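Local coordinates for protein probable CoA-transferase alpha subunit (Rhodococcus jostii, PDB 6COJ) that probably acts on coenzyme A thioesters as the alpha subunit of a CoA-transferase-family enzyme, and binds a spiro-bicyclic acyl-CoA, at residues D25-L30 and R52-S57; G42-P47 and D199-D204; D188-A193 and V221-L226. The protein carries 1 engineered substitution. One frame throughout, in Å; residues are numbered along the deposited sequence.

Interaction 1 (D25-L30 and R52-S57)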
loop_
_atom_site.group_PDB
_atom_site.type_symbol
_atom_site.label_atom_id
_atom_site.label_comp_id
_atom_site.label_asym_id
_atom_site.label_seq_id
_atom_site.Cartn_x
_atom_site.Cartn_y
_atom_site.Cartn_z
ATOM N N ASP A 25 -24.918 19.546 8.550
ATOM C CA ASP A 25 -24.970 18.444 9.515
ATOM C C ASP A 25 -23.580 17.878 9.766
ATOM O O ASP A 25 -23.185 17.633 10.913
ATOM C CB ASP A 25 -25.833 17.296 8.974
ATOM C CG ASP A 25 -27.324 17.561 9.044
ATOM O OD1 ASP A 25 -27.764 18.419 9.833
ATOM O OD2 ASP A 25 -28.063 16.864 8.311
ATOM N N ALA A 26 -22.835 17.619 8.690
ATOM C CA ALA A 26 -21.517 17.012 8.834
ATOM C C ALA A 26 -20.582 17.919 9.623
ATOM O O ALA A 26 -19.892 17.468 10.547
ATOM C CB ALA A 26 -20.937 16.681 7.456
ATOM N N VAL A 27 -20.573 19.213 9.295
ATOM C CA VAL A 27 -19.738 20.149 10.039
ATOM C C VAL A 27 -20.228 20.286 11.474
ATOM O O VAL A 27 -19.430 20.539 12.388
ATOM C CB VAL A 27 -19.633 21.481 9.274
ATOM C CG1 VAL A 27 -18.921 22.561 10.108
ATOM C CG2 VAL A 27 -18.892 21.229 7.962
ATOM N N GLY A 28 -21.528 20.076 11.704
ATOM C CA GLY A 28 -22.077 20.064 13.051
ATOM C C GLY A 28 -21.526 18.961 13.940
ATOM O O GLY A 28 -21.676 19.033 15.165
ATOM N N GLU A 29 -20.923 17.928 13.352
ATOM C CA GLU A 29 -20.250 16.873 14.100
ATOM C C GLU A 29 -18.809 17.218 14.438
ATOM O O GLU A 29 -18.174 16.489 15.212
ATOM C CB GLU A 29 -20.257 15.567 13.297
ATOM C CG GLU A 29 -21.627 14.947 13.119
ATOM C CD GLU A 29 -22.341 14.753 14.438
ATOM O OE1 GLU A 29 -23.397 15.387 14.647
ATOM O OE2 GLU A 29 -21.839 13.975 15.275
ATOM N N LEU A 30 -18.270 18.284 13.856
ATOM C CA LEU A 30 -16.910 18.719 14.131
ATOM C C LEU A 30 -16.906 19.699 15.296
ATOM O O LEU A 30 -17.932 20.278 15.658
ATOM C CB LEU A 30 -16.303 19.373 12.892
ATOM C CG LEU A 30 -16.386 18.524 11.622
ATOM C CD1 LEU A 30 -15.835 19.316 10.445
ATOM C CD2 LEU A 30 -15.638 17.189 11.791
ATOM N N ARG A 52 -16.336 25.007 2.557
ATOM C CA ARG A 52 -17.221 26.169 2.636
ATOM C C ARG A 52 -18.195 26.052 3.805
ATOM O O ARG A 52 -18.525 27.055 4.449
ATOM C CB ARG A 52 -17.964 26.379 1.309
ATOM C CG ARG A 52 -17.074 26.929 0.189
ATOM C CD ARG A 52 -17.821 27.179 -1.113
ATOM N NE ARG A 52 -18.196 25.953 -1.818
ATOM C CZ ARG A 52 -17.426 25.335 -2.713
ATOM N NH1 ARG A 52 -16.214 25.814 -3.009
ATOM N NH2 ARG A 52 -17.868 24.238 -3.310
ATOM N N ALA A 53 -18.656 24.833 4.107
ATOM C CA ALA A 53 -19.524 24.649 5.266
ATOM C C ALA A 53 -18.766 24.912 6.565
ATOM O O ALA A 53 -19.327 25.474 7.516
ATOM C CB ALA A 53 -20.148 23.250 5.249
ATOM N N LEU A 54 -17.488 24.524 6.620
ATOM C CA LEU A 54 -16.655 24.896 7.762
ATOM C C LEU A 54 -16.567 26.412 7.921
ATOM O O LEU A 54 -16.650 26.929 9.043
ATOM C CB LEU A 54 -15.256 24.302 7.601
ATOM C CG LEU A 54 -14.973 23.039 8.405
ATOM C CD1 LEU A 54 -13.609 22.457 8.028
ATOM C CD2 LEU A 54 -15.035 23.327 9.892
ATOM N N LEU A 55 -16.387 27.140 6.811
ATOM C CA LEU A 55 -16.291 28.596 6.872
ATOM C C LEU A 55 -17.569 29.218 7.412
ATOM O O LEU A 55 -17.523 30.218 8.136
ATOM C CB LEU A 55 -15.964 29.165 5.488
ATOM C CG LEU A 55 -14.499 29.574 5.277
ATOM C CD1 LEU A 55 -13.562 28.419 5.572
ATOM C CD2 LEU A 55 -14.271 30.115 3.868
ATOM N N ARG A 56 -18.723 28.653 7.055
ATOM C CA ARG A 56 -19.992 29.173 7.552
ATOM C C ARG A 56 -20.147 28.931 9.045
ATOM O O ARG A 56 -20.856 29.687 9.718
ATOM C CB ARG A 56 -21.151 28.506 6.809
ATOM C CG ARG A 56 -21.286 28.905 5.359
ATOM C CD ARG A 56 -22.644 28.507 4.805
ATOM N NE ARG A 56 -22.877 27.070 4.820
ATOM C CZ ARG A 56 -22.502 26.241 3.846
ATOM N NH1 ARG A 56 -21.875 26.713 2.777
ATOM N NH2 ARG A 56 -22.766 24.947 3.934
ATOM N N SER A 57 -19.510 27.884 9.571
ATOM C CA SER A 57 -19.629 27.483 10.964
ATOM C C SER A 57 -18.697 28.310 11.845
ATOM O O SER A 57 -17.883 29.103 11.368
ATOM C CB SER A 57 -19.275 26.003 11.129
ATOM O OG SER A 57 -17.864 25.791 11.192
#
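V27 sets its two methyls against different parts of the helix formed by residues 52-56. Its CG2 lies 3.6 Å from A53 CB, while CG1 packs 3.6 Å from S57 OG and 4.0 Å from L54 CD2, so the branched side chain straddles the last turn of that helix. The small methyl of A53 lets the backbones come close: V27 CA and L54 CA are 6.1 Å apart. V27 reaches both places because CG1 stands anti to its backbone N (chi1 172°) and CG2 anti to the carbonyl carbon. L30, in the turn that follows helix 23-28, crosses L54 at about a right angle, with CD1 4.1 Å from L54 CD2. Both leucines also touch strand 177-184 of the central parallel sheet, L30 at A179 and L54 at L181. Helices 23-28 and 48-56 therefore pack together over this strand of the Rossmann-like core. S57 is the first residue to leave the helix, its hydroxyl in the crowded position between N and the carbonyl carbon (chi1 81°). From there OG donates to L54 O at 2.7 Å, on an in-plane lone pair, and also pairs with V59 N, a double role that suits serine. Further out, the R56 guanidinium lies over A53 CA and joins the two helices by a salt bridge to D24.

Interaction 2 (G42-P47 and D199-D204)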
loop_
_atom_site.group_PDB
_atom_site.type_symbol
_atom_site.label_atom_id
_atom_site.label_comp_id
_atom_site.label_asym_id
_atom_site.label_seq_id
_atom_site.Cartn_x
_atom_site.Cartn_y
_atom_site.Cartn_z
ATOM N N GLY A 42 -3.494 19.270 -3.421
ATOM C CA GLY A 42 -3.344 20.547 -4.105
ATOM C C GLY A 42 -4.699 21.067 -4.552
ATOM O O GLY A 42 -5.653 21.118 -3.766
ATOM N N SER A 43 -4.809 21.430 -5.828
ATOM C CA SER A 43 -6.099 21.837 -6.389
ATOM C C SER A 43 -6.775 20.687 -7.140
ATOM O O SER A 43 -7.200 20.812 -8.296
ATOM C CB SER A 43 -5.929 23.076 -7.263
ATOM O OG SER A 43 -7.176 23.590 -7.697
ATOM N N ARG A 44 -6.890 19.543 -6.462
ATOM C CA ARG A 44 -7.403 18.316 -7.070
ATOM C C ARG A 44 -8.327 17.613 -6.090
ATOM O O ARG A 44 -7.896 17.207 -5.003
ATOM C CB ARG A 44 -6.268 17.375 -7.508
ATOM C CG ARG A 44 -5.170 18.069 -8.300
ATOM C CD ARG A 44 -3.993 17.151 -8.604
ATOM N NE ARG A 44 -2.806 17.921 -8.969
ATOM C CZ ARG A 44 -1.920 17.580 -9.898
ATOM N NH1 ARG A 44 -2.077 16.472 -10.623
ATOM N NH2 ARG A 44 -0.881 18.370 -10.127
ATOM N N ARG A 45 -9.586 17.459 -6.499
ATOM C CA ARG A 45 -10.635 16.740 -5.763
ATOM C C ARG A 45 -10.641 17.062 -4.276
ATOM O O ARG A 45 -10.720 16.185 -3.414
ATOM C CB ARG A 45 -10.636 15.236 -6.043
ATOM C CG ARG A 45 -12.060 14.668 -6.023
ATOM C CD ARG A 45 -12.121 13.160 -6.323
ATOM N NE ARG A 45 -11.439 12.420 -5.258
ATOM C CZ ARG A 45 -10.406 11.598 -5.417
ATOM N NH1 ARG A 45 -9.929 11.305 -6.628
ATOM N NH2 ARG A 45 -9.865 11.046 -4.334
ATOM N N LYS A 46 -10.594 18.362 -3.979
ATOM C CA LYS A 46 -10.736 18.784 -2.603
ATOM C C LYS A 46 -12.214 18.804 -2.224
ATOM O O LYS A 46 -13.070 19.092 -3.062
ATOM C CB LYS A 46 -10.168 20.188 -2.448
ATOM C CG LYS A 46 -8.651 20.195 -2.448
ATOM C CD LYS A 46 -8.125 19.608 -1.167
ATOM C CE LYS A 46 -6.619 19.537 -1.145
ATOM N NZ LYS A 46 -6.195 19.022 0.177
ATOM N N PRO A 47 -12.548 18.493 -0.950
ATOM C CA PRO A 47 -13.952 18.600 -0.485
ATOM C C PRO A 47 -14.320 20.055 -0.212
ATOM O O PRO A 47 -14.521 20.497 0.929
ATOM C CB PRO A 47 -13.941 17.735 0.779
ATOM C CG PRO A 47 -12.560 17.934 1.327
ATOM C CD PRO A 47 -11.656 17.978 0.107
ATOM N N ASP A 199 -6.522 8.982 -10.486
ATOM C CA ASP A 199 -5.801 8.946 -9.218
ATOM C C ASP A 199 -6.761 8.945 -8.034
ATOM O O ASP A 199 -7.583 9.867 -7.897
ATOM C CB ASP A 199 -4.845 10.142 -9.124
ATOM C CG ASP A 199 -3.700 9.919 -8.142
ATOM O OD1 ASP A 199 -3.894 9.234 -7.118
ATOM O OD2 ASP A 199 -2.594 10.441 -8.398
ATOM N N PRO A 200 -6.659 7.967 -7.129
ATOM C CA PRO A 200 -7.436 8.029 -5.878
ATOM C C PRO A 200 -6.908 9.049 -4.892
ATOM O O PRO A 200 -7.585 9.334 -3.893
ATOM C CB PRO A 200 -7.265 6.620 -5.298
ATOM C CG PRO A 200 -5.904 6.210 -5.768
ATOM C CD PRO A 200 -5.782 6.781 -7.176
ATOM N N TYR A 201 -5.726 9.613 -5.139
ATOM C CA TYR A 201 -4.991 10.390 -4.130
ATOM C C TYR A 201 -4.831 9.502 -2.897
ATOM O O TYR A 201 -4.355 8.363 -3.035
ATOM C CB TYR A 201 -5.584 11.793 -3.913
ATOM C CG TYR A 201 -5.744 12.505 -5.229
ATOM C CD1 TYR A 201 -4.636 12.718 -6.056
ATOM C CD2 TYR A 201 -6.997 12.901 -5.688
ATOM C CE1 TYR A 201 -4.773 13.323 -7.295
ATOM C CE2 TYR A 201 -7.144 13.516 -6.927
ATOM C CZ TYR A 201 -6.036 13.718 -7.729
ATOM O OH TYR A 201 -6.212 14.303 -8.959
ATOM N N PHE A 202 -5.193 9.975 -1.704
ATOM C CA PHE A 202 -4.947 9.262 -0.462
ATOM C C PHE A 202 -6.194 9.261 0.403
ATOM O O PHE A 202 -6.108 9.115 1.626
ATOM C CB PHE A 202 -3.756 9.890 0.269
ATOM C CG PHE A 202 -2.517 9.924 -0.572
ATOM C CD1 PHE A 202 -2.330 10.911 -1.530
ATOM C CD2 PHE A 202 -1.567 8.931 -0.448
ATOM C CE1 PHE A 202 -1.199 10.889 -2.353
ATOM C CE2 PHE A 202 -0.436 8.924 -1.255
ATOM C CZ PHE A 202 -0.256 9.906 -2.201
ATOM N N ASP A 203 -7.367 9.376 -0.230
ATOM C CA ASP A 203 -8.586 9.590 0.549
ATOM C C ASP A 203 -8.926 8.388 1.414
ATOM O O ASP A 203 -9.501 8.553 2.502
ATOM C CB ASP A 203 -9.760 9.942 -0.364
ATOM C CG ASP A 203 -9.650 11.336 -0.951
ATOM O OD1 ASP A 203 -8.670 12.042 -0.634
ATOM O OD2 ASP A 203 -10.549 11.723 -1.732
ATOM N N ASP A 204 -8.589 7.183 0.953
ATOM C CA ASP A 204 -8.769 6.003 1.792
ATOM C C ASP A 204 -7.915 6.088 3.051
ATOM O O ASP A 204 -8.374 5.739 4.144
ATOM C CB ASP A 204 -8.442 4.735 0.995
ATOM C CG ASP A 204 -7.052 4.775 0.378
ATOM O OD1 ASP A 204 -6.625 5.842 -0.101
ATOM O OD2 ASP A 204 -6.368 3.727 0.353
HETATM O O HOH W 1 -4.137 14.339 -10.627
HETATM O O HOH W 2 -11.070 14.382 -1.241
#
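R45 leaves its backbone at chi1 -146°, runs straight through chi2 and bends at chi3 (65°), which swings the guanidinium edge into the 199-204 segment. There NH1 donates to D199 O at 3.0 Å, and NH2 gives one N-H to P200 O at 2.9 Å and the other to D203 OD2 at 2.8 Å. All three acceptors lie near the guanidinium plane but receive differently: D199 O in its carbonyl plane, P200 O from above its plane, and D203 OD2 from above the carboxylate plane, in a bond that is also a salt bridge. Arginine suits the place, since one flat cation satisfies two buried carbonyls and a carboxylate. The Y201 ring, tilted 36° to the guanidinium, brings its CD2 over one face of that group, 3.5 Å from R45 NH1.

Residues 42-47, which follow pocket residue W41, lead from strand 35-38 of the parallel sheet into helix 48-56, with P47 as its N-cap. Opposite, D199 makes an Asx turn, OD1 accepting from Y201 N, and F202 N-caps helix 203-208. R44 lays CB 3.4 Å from Y201 OH, and a water bridges that hydroxyl to R44 NH1. R44 NE pairs with D92, and the R44 side chain comes within about 7 Å of the bound acyl-CoA. D203 OD1 accepts from G40 N, and D199 and D204 bond to another protein chain.

Interaction 3 (D188-A193 and V221-L226). With SO4 (sulfate ion), chain D.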
loop_
_atom_site.group_PDB
_atom_site.type_symbol
_atom_site.label_atom_id
_atom_site.label_comp_id
_atom_site.label_asym_id
_atom_site.label_seq_id
_atom_site.Cartn_x
_atom_site.Cartn_y
_atom_site.Cartn_z
ATOM N N ASP A 188 -22.691 5.217 -2.158
ATOM C CA ASP A 188 -24.005 4.809 -1.683
ATOM C C ASP A 188 -24.285 5.437 -0.313
ATOM O O ASP A 188 -23.435 6.127 0.264
ATOM C CB ASP A 188 -24.177 3.284 -1.794
ATOM C CG ASP A 188 -23.426 2.487 -0.719
ATOM O OD1 ASP A 188 -22.925 3.075 0.272
ATOM O OD2 ASP A 188 -23.281 1.262 -0.933
ATOM N N LYS A 189 -25.507 5.225 0.195
ATOM C CA LYS A 189 -25.901 5.846 1.456
ATOM C C LYS A 189 -25.224 5.222 2.659
ATOM O O LYS A 189 -25.413 5.718 3.775
ATOM C CB LYS A 189 -27.421 5.801 1.626
ATOM C CG LYS A 189 -28.004 4.401 1.732
ATOM C CD LYS A 189 -29.520 4.525 1.812
ATOM C CE LYS A 189 -30.215 3.193 1.889
ATOM N NZ LYS A 189 -31.695 3.408 1.865
ATOM N N HIS A 190 -24.443 4.153 2.465
ATOM C CA HIS A 190 -23.758 3.481 3.556
ATOM C C HIS A 190 -22.277 3.820 3.620
ATOM O O HIS A 190 -21.593 3.357 4.538
ATOM C CB HIS A 190 -23.913 1.964 3.421
ATOM C CG HIS A 190 -25.312 1.510 3.152
ATOM N ND1 HIS A 190 -26.344 1.685 4.049
ATOM C CD2 HIS A 190 -25.842 0.861 2.089
ATOM C CE1 HIS A 190 -27.455 1.183 3.539
ATOM N NE2 HIS A 190 -27.175 0.668 2.353
ATOM N N GLY A 191 -21.755 4.576 2.657
ATOM C CA GLY A 191 -20.359 4.941 2.660
ATOM C C GLY A 191 -19.472 4.166 1.704
ATOM O O GLY A 191 -18.285 4.494 1.604
ATOM N N ASN A 192 -19.976 3.133 1.026
ATOM C CA ASN A 192 -19.203 2.591 -0.080
ATOM C C ASN A 192 -19.028 3.685 -1.120
ATOM O O ASN A 192 -19.984 4.400 -1.437
ATOM C CB ASN A 192 -19.917 1.384 -0.671
ATOM C CG ASN A 192 -20.056 0.255 0.314
ATOM O OD1 ASN A 192 -19.066 -0.230 0.888
ATOM N ND2 ASN A 192 -21.300 -0.162 0.549
ATOM N N ALA A 193 -17.801 3.863 -1.609
ATOM C CA ALA A 193 -17.558 5.013 -2.474
ATOM C C ALA A 193 -16.381 4.763 -3.405
ATOM O O ALA A 193 -15.463 3.988 -3.094
ATOM C CB ALA A 193 -17.354 6.313 -1.686
ATOM N N VAL A 221 -25.911 6.838 -5.168
ATOM C CA VAL A 221 -26.607 5.817 -5.939
ATOM C C VAL A 221 -26.779 4.589 -5.052
ATOM O O VAL A 221 -26.185 4.483 -3.984
ATOM C CB VAL A 221 -25.833 5.453 -7.223
ATOM C CG1 VAL A 221 -25.676 6.678 -8.120
ATOM C CG2 VAL A 221 -24.472 4.876 -6.862
ATOM N N GLU A 222 -27.642 3.666 -5.480
ATOM C CA GLU A 222 -27.735 2.421 -4.727
ATOM C C GLU A 222 -26.460 1.601 -4.923
ATOM O O GLU A 222 -25.736 1.749 -5.911
ATOM C CB GLU A 222 -28.973 1.599 -5.117
ATOM C CG GLU A 222 -30.329 2.272 -4.840
ATOM C CD GLU A 222 -30.773 2.254 -3.374
ATOM O OE1 GLU A 222 -30.390 1.339 -2.614
ATOM O OE2 GLU A 222 -31.538 3.166 -2.983
ATOM N N THR A 223 -26.193 0.725 -3.952
ATOM C CA THR A 223 -24.960 -0.062 -3.948
ATOM C C THR A 223 -24.772 -0.806 -5.260
ATOM O O THR A 223 -23.678 -0.806 -5.840
ATOM C CB THR A 223 -24.980 -1.065 -2.795
ATOM O OG1 THR A 223 -25.189 -0.379 -1.556
ATOM C CG2 THR A 223 -23.648 -1.830 -2.722
ATOM N N GLU A 224 -25.836 -1.425 -5.760
ATOM C CA GLU A 224 -25.677 -2.210 -6.966
ATOM C C GLU A 224 -25.343 -1.338 -8.168
ATOM O O GLU A 224 -24.572 -1.753 -9.039
ATOM C CB GLU A 224 -26.907 -3.080 -7.188
ATOM C CG GLU A 224 -26.826 -3.824 -8.469
ATOM C CD GLU A 224 -25.972 -5.089 -8.348
ATOM O OE1 GLU A 224 -26.029 -5.890 -9.288
ATOM O OE2 GLU A 224 -25.228 -5.264 -7.343
ATOM N N GLU A 225 -25.882 -0.120 -8.221
ATOM C CA GLU A 225 -25.488 0.791 -9.285
ATOM C C GLU A 225 -24.018 1.173 -9.158
ATOM O O GLU A 225 -23.287 1.203 -10.154
ATOM C CB GLU A 225 -26.380 2.032 -9.265
ATOM C CG GLU A 225 -26.046 2.983 -10.379
ATOM C CD GLU A 225 -27.031 4.124 -10.521
ATOM O OE1 GLU A 225 -28.023 4.191 -9.761
ATOM O OE2 GLU A 225 -26.794 4.961 -11.407
ATOM N N LEU A 226 -23.565 1.457 -7.935
ATOM C CA LEU A 226 -22.165 1.813 -7.712
ATOM C C LEU A 226 -21.219 0.739 -8.240
ATOM O O LEU A 226 -20.279 1.035 -8.988
ATOM C CB LEU A 226 -21.928 2.050 -6.219
ATOM C CG LEU A 226 -20.480 2.191 -5.747
ATOM C CD1 LEU A 226 -19.888 3.484 -6.276
ATOM C CD2 LEU A 226 -20.416 2.160 -4.221
HETATM S S SO4 D . -31.523 -0.315 2.900
HETATM O O1 SO4 D . -32.182 0.976 3.068
HETATM O O2 SO4 D . -30.287 -0.337 3.681
HETATM O O3 SO4 D . -32.420 -1.370 3.367
HETATM O O4 SO4 D . -31.210 -0.523 1.489
HETATM O O HOH W 3 -27.490 4.300 -1.641
HETATM O O HOH W 4 -31.911 4.852 -0.866
HETATM O O HOH W 5 -32.082 1.333 -0.386
#
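D188 and T223 lie side by side with their side chains pointing the same way, and the threonine hydroxyl donates to D188 OD2 at 2.6 Å from above the carboxylate plane. The same oxygen takes N192 ND2 on its syn lone pair at 2.9 Å, along a nearly straight bond (170°), so two donors grip it from different directions; N192 ND2 also bonds an acidic side chain of another protein chain. The other oxygen, OD1, accepts from H190 N in an Asx turn and more weakly from N192 N. D188 CG sits in the crowded position between N and the carbonyl carbon (chi1 76°), which lets aspartate's short carboxylate fold back over its own turn. These bonds would be expected to favour the ionised form. The H190 ring crosses T223 at about a right angle, presenting its edge to OG1, while K189 CG lies over one ring face; H190 ND1 pairs with R17 O. The extended K189 chain carries NZ to 2.8 Å from O1 of a sulfate ion, probably taken up from the crystallisation liquor. Two waters link K189 NZ to the carboxylate of E222. L226 CD2 rests 3.7 Å from N192 CB, beside the backbone of the turn.

Residues 188-191 form a type I turn between strands 186-187 and 193-194 of a small antiparallel sheet; at G191 (phi 103°) a side chain would jam against the preceding carbonyl O. Helix 223-229 starts beside this hairpin: V221 pairs with G187 through the backbone, and L226 packs on L186 and on L235 of strand 235-237.

Overall arrangement
All six segments belong to the coenzyme A transferase domain, but the contacts are separate. Interactions 1 and 2 have centres about 20 Å apart and alternate along the chain: 42-47 lies between the segments of interaction 1, and helix 48-56 carries the chain from it into 52-57. Both touch strand 177-184 of the parallel sheet. Interaction 3 follows interaction 1 in sequence and alternates with interaction 2, its centre about 24 Å from the first and about 19 Å from the second, on the small antiparallel sheet. Interaction 2 lies nearest the centre of the chain (about 7 Å, against 14 and 22 Å), beside the acyl-CoA pocket, while the other two join parts of the fold farther out.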